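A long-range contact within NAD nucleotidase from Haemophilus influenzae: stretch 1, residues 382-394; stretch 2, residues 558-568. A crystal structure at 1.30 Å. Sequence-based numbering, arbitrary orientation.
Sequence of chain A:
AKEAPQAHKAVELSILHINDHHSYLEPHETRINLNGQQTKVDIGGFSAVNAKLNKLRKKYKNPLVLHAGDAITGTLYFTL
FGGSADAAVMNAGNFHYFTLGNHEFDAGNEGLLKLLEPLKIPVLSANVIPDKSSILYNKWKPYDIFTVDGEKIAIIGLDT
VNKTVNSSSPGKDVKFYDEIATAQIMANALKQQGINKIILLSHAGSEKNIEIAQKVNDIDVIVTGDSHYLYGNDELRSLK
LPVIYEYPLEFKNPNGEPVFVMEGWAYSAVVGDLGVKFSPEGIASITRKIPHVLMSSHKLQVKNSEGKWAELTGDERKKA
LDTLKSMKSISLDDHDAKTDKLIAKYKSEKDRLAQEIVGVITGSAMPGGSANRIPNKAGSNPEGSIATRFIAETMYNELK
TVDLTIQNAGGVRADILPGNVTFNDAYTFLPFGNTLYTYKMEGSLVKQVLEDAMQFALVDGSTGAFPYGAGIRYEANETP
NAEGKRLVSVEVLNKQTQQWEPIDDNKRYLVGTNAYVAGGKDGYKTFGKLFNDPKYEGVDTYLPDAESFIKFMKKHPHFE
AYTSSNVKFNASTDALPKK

Stretch 1, residues 382-394: PEGSIATRFIAET
Stretch 2 558-568: HFEAYTSSNVK

Stretch 1 is a short loop, 382-385, that runs into a helix from I386 to T394 and beyond; stretch 2 leaves a strand at E560, crosses a loop, and enters another strand at V567. The backbones come closest where the helix begins, with I386 CA 4.4 Å from S565 CA, and the contact buries 664 Å² in all. G384, at phi/psi 69/-137, turns the chain into the helix, a positive phi that favours glycine. S385 (t) is the N-cap and points away from stretch 2; its OG accepts a 2.7 Å hydrogen bond from T388 OG1 (T388 m). The helix then settles into regular i to i+4 bonds, such as F390 N to I386 O at 3.0 Å.

Polar pairing anchors the loop ahead of the helix. S565, at -109/7 with chi1 p, uses both backbone and side chain on one residue: its OG donates to E383 O at 2.6 Å and its N donates to E383 OE1 at 3.0 Å. E383 reaches this amide with chi1 and chi2 both m. Two waters extend the pairing: one donates to P382 O (2.7 Å) and V567 O (2.9 Å), the other to E383 OE1 and V567 O, both at 2.8 Å. Each lets carbonyls or carboxylates that cannot donate to one another share a donor.

One helical turn on, R389 combines three kinds of interaction. With chi1 t, chi2 at -96° and chi3 t, its guanidinium lies flat on the Y562 ring, planes at 8° and centres 3.9 Å apart; CZ is 3.8 Å from the ring centroid, a cation-pi contact, and CD sits 4.0 Å from the same centroid. Stacking leaves the guanidinium edge free: NH1 donates to S564 O at 2.9 Å, while NE forms a salt bridge within the helix to E393 OE2 at 2.8 Å, which also accepts from NH2 at 3.1 Å. E393 (m, m) thus holds the arginine from the next turn, and its CG lies 3.4 Å from Y562 OH.

Apolar packing completes the contact. Y562, at -63/148 with chi1 m, points toward the helix; I386 (m, t) places CG2 3.8 Å from Y562 CB. F390 (t) starts sideways, but its ring end comes nearer, with CD1 3.8 Å from Y562 CE2 and ring planes at 73°. Against F559 (t) the F390 ring is nearly parallel, at 9°, yet slid apart: centroids are 5.0 Å apart, and F390 CZ meets F559 CE2 at 3.9 Å. I386, R389, F390 and E393 therefore all meet Y562, following the helical repeat.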

# COMPACT_ATOMS: atom_id res chain seq x y z
N PRO A 382 -29.75 12.55 42.88
CA PRO A 382 -28.33 12.27 43.16
C PRO A 382 -27.51 11.83 41.94
O PRO A 382 -26.30 12.04 41.94
CB PRO A 382 -28.39 11.15 44.20
CG PRO A 382 -29.70 11.34 44.88
CD PRO A 382 -30.64 11.81 43.79
N GLU A 383 -28.16 11.24 40.94
CA GLU A 383 -27.45 10.79 39.74
C GLU A 383 -27.48 11.82 38.61
O GLU A 383 -26.73 11.71 37.63
CB GLU A 383 -28.04 9.47 39.24
CG GLU A 383 -27.85 8.30 40.20
CD GLU A 383 -26.44 7.74 40.19
OE1 GLU A 383 -25.71 7.98 39.20
OE2 GLU A 383 -26.07 7.06 41.16
N GLY A 384 -28.34 12.82 38.73
CA GLY A 384 -28.48 13.82 37.68
C GLY A 384 -29.13 13.22 36.45
O GLY A 384 -30.07 12.44 36.54
N SER A 385 -28.58 13.58 35.29
CA SER A 385 -29.22 13.23 34.02
C SER A 385 -28.82 11.84 33.51
O SER A 385 -27.98 11.72 32.61
CB SER A 385 -28.90 14.29 32.97
OG SER A 385 -29.76 14.14 31.85
N ILE A 386 -29.43 10.80 34.07
CA ILE A 386 -29.18 9.44 33.62
C ILE A 386 -29.56 9.29 32.15
O ILE A 386 -28.92 8.54 31.40
CB ILE A 386 -29.95 8.40 34.48
CG1 ILE A 386 -29.49 8.48 35.94
CG2 ILE A 386 -29.71 6.99 33.94
CD1 ILE A 386 -30.26 7.55 36.88
N ALA A 387 -30.58 10.03 31.72
CA ALA A 387 -30.98 10.01 30.32
C ALA A 387 -29.84 10.45 29.39
O ALA A 387 -29.70 9.93 28.29
CB ALA A 387 -32.23 10.86 30.09
N THR A 388 -29.02 11.39 29.85
CA THR A 388 -27.86 11.82 29.07
C THR A 388 -26.81 10.70 28.96
O THR A 388 -26.22 10.50 27.89
CB THR A 388 -27.23 13.10 29.63
OG1 THR A 388 -28.21 14.14 29.64
CG2 THR A 388 -26.05 13.54 28.77
N ARG A 389 -26.58 9.98 30.06
CA ARG A 389 -25.71 8.80 30.00
C ARG A 389 -26.24 7.80 28.97
O ARG A 389 -25.48 7.24 28.18
CB ARG A 389 -25.56 8.15 31.39
CG ARG A 389 -24.62 6.95 31.44
CD ARG A 389 -25.37 5.64 31.32
NE ARG A 389 -24.48 4.48 31.25
CZ ARG A 389 -24.24 3.64 32.26
NH1 ARG A 389 -24.81 3.83 33.44
NH2 ARG A 389 -23.43 2.62 32.08
N PHE A 390 -27.55 7.59 28.96
CA PHE A 390 -28.18 6.73 27.96
C PHE A 390 -27.85 7.19 26.53
O PHE A 390 -27.44 6.39 25.69
CB PHE A 390 -29.70 6.73 28.18
CG PHE A 390 -30.43 5.70 27.38
CD1 PHE A 390 -29.76 4.67 26.76
CD2 PHE A 390 -31.81 5.76 27.26
CE1 PHE A 390 -30.44 3.72 26.03
CE2 PHE A 390 -32.50 4.82 26.53
CZ PHE A 390 -31.81 3.79 25.91
N ILE A 391 -28.04 8.47 26.26
CA ILE A 391 -27.74 8.99 24.94
C ILE A 391 -26.26 8.79 24.60
O ILE A 391 -25.92 8.40 23.48
CB ILE A 391 -28.16 10.47 24.78
CG1 ILE A 391 -29.68 10.61 24.96
CG2 ILE A 391 -27.73 10.99 23.41
CD1 ILE A 391 -30.47 9.70 24.07
N ALA A 392 -25.38 9.03 25.57
CA ALA A 392 -23.96 8.78 25.36
C ALA A 392 -23.70 7.31 25.00
O ALA A 392 -22.87 7.02 24.14
CB ALA A 392 -23.13 9.20 26.57
N GLU A 393 -24.42 6.40 25.64
CA GLU A 393 -24.30 4.97 25.32
C GLU A 393 -24.73 4.65 23.88
O GLU A 393 -24.14 3.80 23.23
CB GLU A 393 -25.06 4.09 26.32
CG GLU A 393 -24.58 4.20 27.76
CD GLU A 393 -23.31 3.41 28.05
OE1 GLU A 393 -22.81 2.68 27.17
OE2 GLU A 393 -22.80 3.53 29.19
N THR A 394 -25.77 5.34 23.38
CA THR A 394 -26.20 5.11 22.00
C THR A 394 -25.12 5.55 21.02
O THR A 394 -24.93 4.94 19.97
CB THR A 394 -27.56 5.79 21.68
OG1 THR A 394 -27.39 7.21 21.57
CG2 THR A 394 -28.62 5.47 22.75
N HIS A 558 -35.27 -5.37 24.75
CA HIS A 558 -35.86 -5.44 26.09
C HIS A 558 -34.87 -4.89 27.11
O HIS A 558 -34.29 -5.63 27.90
CB HIS A 558 -36.32 -6.86 26.41
CG HIS A 558 -37.50 -7.31 25.59
ND1 HIS A 558 -38.80 -7.03 25.95
CD2 HIS A 558 -37.56 -7.99 24.42
CE1 HIS A 558 -39.62 -7.53 25.04
NE2 HIS A 558 -38.89 -8.12 24.11
N PHE A 559 -34.71 -3.58 27.08
CA PHE A 559 -33.68 -2.87 27.82
C PHE A 559 -34.13 -2.50 29.24
O PHE A 559 -35.17 -1.89 29.43
CB PHE A 559 -33.29 -1.60 27.06
CG PHE A 559 -32.27 -0.75 27.75
CD1 PHE A 559 -30.94 -1.16 27.82
CD2 PHE A 559 -32.62 0.47 28.30
CE1 PHE A 559 -30.00 -0.37 28.45
CE2 PHE A 559 -31.68 1.26 28.93
CZ PHE A 559 -30.36 0.84 29.01
N GLU A 560 -33.32 -2.90 30.22
CA GLU A 560 -33.54 -2.51 31.60
C GLU A 560 -32.85 -1.17 31.84
O GLU A 560 -31.66 -1.02 31.58
CB GLU A 560 -32.96 -3.57 32.54
CG GLU A 560 -33.12 -3.25 34.02
CD GLU A 560 -34.55 -3.40 34.49
OE1 GLU A 560 -35.29 -4.22 33.91
OE2 GLU A 560 -34.94 -2.69 35.44
N ALA A 561 -33.61 -0.19 32.33
CA ALA A 561 -33.11 1.17 32.48
C ALA A 561 -31.85 1.27 33.34
O ALA A 561 -31.73 0.58 34.35
CB ALA A 561 -34.20 2.07 33.04
N TYR A 562 -30.93 2.14 32.93
CA TYR A 562 -29.77 2.48 33.75
C TYR A 562 -30.24 3.13 35.04
O TYR A 562 -31.25 3.82 35.06
CB TYR A 562 -28.85 3.45 33.02
CG TYR A 562 -28.16 2.89 31.80
CD1 TYR A 562 -27.30 1.80 31.90
CD2 TYR A 562 -28.34 3.46 30.55
CE1 TYR A 562 -26.66 1.29 30.78
CE2 TYR A 562 -27.70 2.96 29.43
CZ TYR A 562 -26.87 1.87 29.55
OH TYR A 562 -26.23 1.35 28.44
N THR A 563 -29.49 2.91 36.12
CA THR A 563 -29.79 3.54 37.40
C THR A 563 -28.66 4.47 37.84
O THR A 563 -28.71 5.04 38.93
CB THR A 563 -30.04 2.50 38.50
OG1 THR A 563 -28.91 1.63 38.60
CG2 THR A 563 -31.29 1.69 38.18
N SER A 564 -27.65 4.62 37.00
CA SER A 564 -26.55 5.53 37.29
C SER A 564 -26.10 6.27 36.04
O SER A 564 -26.32 5.81 34.92
CB SER A 564 -25.38 4.78 37.92
OG SER A 564 -24.88 3.79 37.04
N SER A 565 -25.47 7.43 36.23
CA SER A 565 -25.16 8.33 35.13
C SER A 565 -23.68 8.40 34.77
O SER A 565 -23.29 9.23 33.95
CB SER A 565 -25.63 9.73 35.49
OG SER A 565 -24.87 10.22 36.57
N ASN A 566 -22.85 7.55 35.38
CA ASN A 566 -21.40 7.60 35.18
C ASN A 566 -20.76 8.89 35.71
O ASN A 566 -19.64 9.25 35.33
CB ASN A 566 -21.00 7.38 33.71
CG ASN A 566 -21.00 5.92 33.30
OD1 ASN A 566 -21.00 5.59 32.10
ND2 ASN A 566 -21.00 5.02 34.28
N VAL A 567 -21.49 9.60 36.57
CA VAL A 567 -20.98 10.83 37.18
C VAL A 567 -21.28 10.87 38.67
O VAL A 567 -22.42 10.66 39.10
CB VAL A 567 -21.59 12.09 36.53
CG1 VAL A 567 -21.11 13.33 37.25
CG2 VAL A 567 -21.23 12.15 35.05
N LYS A 568 -20.24 11.12 39.47
CA LYS A 568 -20.43 11.44 40.88
C LYS A 568 -20.03 12.89 41.09
O LYS A 568 -18.86 13.25 40.99
CB LYS A 568 -19.60 10.53 41.81
CG LYS A 568 -19.79 10.89 43.29
CD LYS A 568 -19.19 9.86 44.24
CE LYS A 568 -19.37 10.30 45.68
NZ LYS A 568 -18.94 9.26 46.66
O HOH W 1 -23.71 12.26 41.12
O HOH W 2 -22.91 7.89 39.28